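Side-chain contact in citrate synthase (Mycobacterium tuberculosis, PDB 4TVM), which catalyses the condensation of oxaloacetate with acetyl-CoA and water to give citrate and CoA, a step of the Krebs cycle: residues A[149-154]-A[160-165]. Residues are numbered along the deposited sequence; the frame is centred on the assembly and turned at random.
Sequences QDALDP and VELSTI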
ATOM      1  N   GLN A 149      -4.369 -19.848   0.898  1.00 52.07           N
ATOM      2  CA  GLN A 149      -2.949 -20.152   1.162  1.00 51.30           C
ATOM      3  C   GLN A 149      -2.425 -21.034   0.039  1.00 50.39           C
ATOM      4  O   GLN A 149      -1.240 -21.108  -0.246  1.00 63.14           O
ATOM      5  CB  GLN A 149      -2.819 -20.964   2.460  1.00 53.82           C
ATOM      6  CG  GLN A 149      -3.319 -20.301   3.720  1.00 54.70           C
ATOM      7  CD  GLN A 149      -3.044 -21.127   4.963  1.00 59.57           C
ATOM      8  OE1 GLN A 149      -3.375 -22.311   5.023  1.00 60.65           O
ATOM      9  NE2 GLN A 149      -2.443 -20.500   5.972  1.00 63.70           N
ATOM     10  N   ASP A 150      -3.359 -21.765  -0.525  1.00 49.72           N
ATOM     11  CA  ASP A 150      -3.185 -22.613  -1.674  1.00 55.91           C
ATOM     12  C   ASP A 150      -2.144 -22.174  -2.741  1.00 57.80           C
ATOM     13  O   ASP A 150      -1.300 -22.968  -3.126  1.00 59.09           O
ATOM     14  CB  ASP A 150      -4.578 -22.717  -2.329  1.00 54.42           C
ATOM     15  CG  ASP A 150      -4.751 -23.952  -3.124  1.00 55.64           C
ATOM     16  OD1 ASP A 150      -3.747 -24.629  -3.404  1.00 57.61           O
ATOM     17  OD2 ASP A 150      -5.902 -24.258  -3.474  1.00 61.14           O
ATOM     18  N   ALA A 151      -2.233 -20.940  -3.241  1.00 55.00           N
ATOM     19  CA  ALA A 151      -1.482 -20.543  -4.425  1.00 52.63           C
ATOM     20  C   ALA A 151      -0.880 -19.173  -4.264  1.00 52.03           C
ATOM     21  O   ALA A 151      -1.158 -18.277  -5.054  1.00 58.48           O
ATOM     22  CB  ALA A 151      -2.399 -20.553  -5.652  1.00 53.79           C
ATOM     23  N   LEU A 152      -0.050 -18.997  -3.249  1.00 47.43           N
ATOM     24  CA  LEU A 152       0.401 -17.670  -2.854  1.00 43.77           C
ATOM     25  C   LEU A 152       1.823 -17.361  -3.291  1.00 42.62           C
ATOM     26  O   LEU A 152       2.349 -16.277  -2.971  1.00 32.81           O
ATOM     27  CB  LEU A 152       0.355 -17.524  -1.324  1.00 46.76           C
ATOM     28  CG  LEU A 152      -1.004 -17.282  -0.690  1.00 45.73           C
ATOM     29  CD1 LEU A 152      -0.831 -16.944   0.786  1.00 43.56           C
ATOM     30  CD2 LEU A 152      -1.737 -16.174  -1.431  1.00 46.21           C
ATOM     31  N   ASP A 153       2.452 -18.278  -4.025  1.00 40.11           N
ATOM     32  CA  ASP A 153       3.853 -18.077  -4.368  1.00 45.06           C
ATOM     33  C   ASP A 153       4.005 -17.063  -5.532  1.00 51.13           C
ATOM     34  O   ASP A 153       3.581 -17.326  -6.682  1.00 45.13           O
ATOM     35  CB  ASP A 153       4.499 -19.419  -4.672  1.00 45.94           C
ATOM     36  CG  ASP A 153       5.955 -19.308  -4.997  1.00 48.34           C
ATOM     37  OD1 ASP A 153       6.482 -18.168  -5.166  1.00 45.97           O
ATOM     38  OD2 ASP A 153       6.550 -20.398  -5.154  1.00 50.09           O
ATOM     39  N   PRO A 154       4.597 -15.888  -5.237  1.00 52.56           N
ATOM     40  CA  PRO A 154       4.698 -14.870  -6.275  1.00 57.22           C
ATOM     41  C   PRO A 154       5.546 -15.337  -7.439  1.00 57.84           C
ATOM     42  O   PRO A 154       5.309 -14.930  -8.557  1.00 56.21           O
ATOM     43  CB  PRO A 154       5.383 -13.688  -5.576  1.00 58.92           C
ATOM     44  CG  PRO A 154       5.386 -13.997  -4.139  1.00 59.92           C
ATOM     45  CD  PRO A 154       5.283 -15.484  -4.001  1.00 56.54           C
ATOM     46  N   VAL A 160       0.171 -17.858  -9.672  1.00 42.31           N
ATOM     47  CA  VAL A 160      -0.222 -16.497  -9.999  1.00 38.59           C
ATOM     48  C   VAL A 160      -1.480 -16.515 -10.864  1.00 41.82           C
ATOM     49  O   VAL A 160      -2.361 -15.662 -10.759  1.00 37.65           O
ATOM     50  CB  VAL A 160       0.875 -15.835 -10.798  1.00 37.33           C
ATOM     51  CG1 VAL A 160       0.405 -14.519 -11.371  1.00 36.95           C
ATOM     52  CG2 VAL A 160       2.087 -15.611  -9.901  1.00 41.20           C
ATOM     53  N   GLU A 161      -1.538 -17.512 -11.723  1.00 39.93           N
ATOM     54  CA  GLU A 161      -2.635 -17.660 -12.613  1.00 45.38           C
ATOM     55  C   GLU A 161      -3.921 -17.956 -11.856  1.00 44.95           C
ATOM     56  O   GLU A 161      -4.961 -17.411 -12.154  1.00 47.29           O
ATOM     57  CB  GLU A 161      -2.333 -18.825 -13.543  1.00 50.35           C
ATOM     58  CG  GLU A 161      -3.128 -18.766 -14.801  1.00 58.50           C
ATOM     59  CD  GLU A 161      -2.748 -17.561 -15.636  1.00 64.54           C
ATOM     60  OE1 GLU A 161      -1.762 -17.645 -16.400  1.00 63.54           O
ATOM     61  OE2 GLU A 161      -3.428 -16.522 -15.504  1.00 72.03           O
ATOM     62  N   LEU A 162      -3.835 -18.857 -10.889  1.00 42.48           N
ATOM     63  CA  LEU A 162      -4.978 -19.284 -10.131  1.00 38.16           C
ATOM     64  C   LEU A 162      -5.475 -18.158  -9.230  1.00 42.01           C
ATOM     65  O   LEU A 162      -6.692 -17.959  -9.111  1.00 43.54           O
ATOM     66  CB  LEU A 162      -4.577 -20.489  -9.299  1.00 37.55           C
ATOM     67  CG  LEU A 162      -5.630 -21.169  -8.439  1.00 36.30           C
ATOM     68  CD1 LEU A 162      -6.830 -21.604  -9.259  1.00 36.15           C
ATOM     69  CD2 LEU A 162      -5.006 -22.355  -7.728  1.00 35.08           C
ATOM     70  N   SER A 163      -4.570 -17.388  -8.621  1.00 39.54           N
ATOM     71  CA  SER A 163      -5.030 -16.233  -7.843  1.00 41.97           C
ATOM     72  C   SER A 163      -5.317 -14.991  -8.679  1.00 42.71           C
ATOM     73  O   SER A 163      -5.946 -14.043  -8.182  1.00 44.93           O
ATOM     74  CB  SER A 163      -4.090 -15.898  -6.659  1.00 46.24           C
ATOM     75  OG  SER A 163      -2.759 -15.619  -7.067  1.00 49.49           O
ATOM     76  N   THR A 164      -4.866 -14.952  -9.928  1.00 42.47           N
ATOM     77  CA  THR A 164      -5.382 -13.919 -10.858  1.00 38.73           C
ATOM     78  C   THR A 164      -6.861 -14.209 -11.082  1.00 42.80           C
ATOM     79  O   THR A 164      -7.703 -13.326 -10.979  1.00 49.14           O
ATOM     80  CB  THR A 164      -4.614 -13.927 -12.172  1.00 36.51           C
ATOM     81  OG1 THR A 164      -3.364 -13.260 -11.970  1.00 34.16           O
ATOM     82  CG2 THR A 164      -5.396 -13.265 -13.324  1.00 38.17           C
ATOM     83  N   ILE A 165      -7.168 -15.475 -11.315  1.00 40.89           N
ATOM     84  CA  ILE A 165      -8.538 -15.907 -11.520  1.00 41.30           C
ATOM     85  C   ILE A 165      -9.370 -15.651 -10.285  1.00 44.19           C
ATOM     86  O   ILE A 165     -10.405 -14.986 -10.348  1.00 49.54           O
ATOM     87  CB  ILE A 165      -8.602 -17.407 -11.911  1.00 37.26           C
ATOM     88  CG1 ILE A 165      -7.797 -17.665 -13.194  1.00 36.13           C
ATOM     89  CG2 ILE A 165     -10.024 -17.824 -12.165  1.00 38.38           C
ATOM     90  CD1 ILE A 165      -8.101 -16.668 -14.320  1.00 36.97           C
TER
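With CG of L162 anti to the backbone N (chi1 -178°) and CD2 in turn anti to CA, the leucine reaches out from its helix until CD2 lies 3.8 Å from CB of A151. In V160, CG1 is anti to the backbone N (chi1 170°), which leaves CG2 beside that N and anti to the carbonyl carbon, turned to the loop, where it meets main-chain oxygens, O of P154 at 3.6 Å and O of D153 at 3.9 Å. Between these two points S163 faces A151, its OG 3.7 Å from the A151 O but hydrogen-bonded instead to the O of Q159. This connects two consecutive helices, 133-147 and 159-182, in the mainly helical citrate synthase fold: the chain reverses after P154, and the first turn of helix 159-182 runs back alongside 149-154. No hydrogen bond joins the two segments, but from the same helix Q159 OE1 bonds to D153 N and R166 forms a salt bridge with D150. O of V160 accepts T164 N and, from the other face of its plane, T164 OG1 at 2.9 Å. W399 and R400 of helix 383-403 cover V160; L251 and F252 pack on S163.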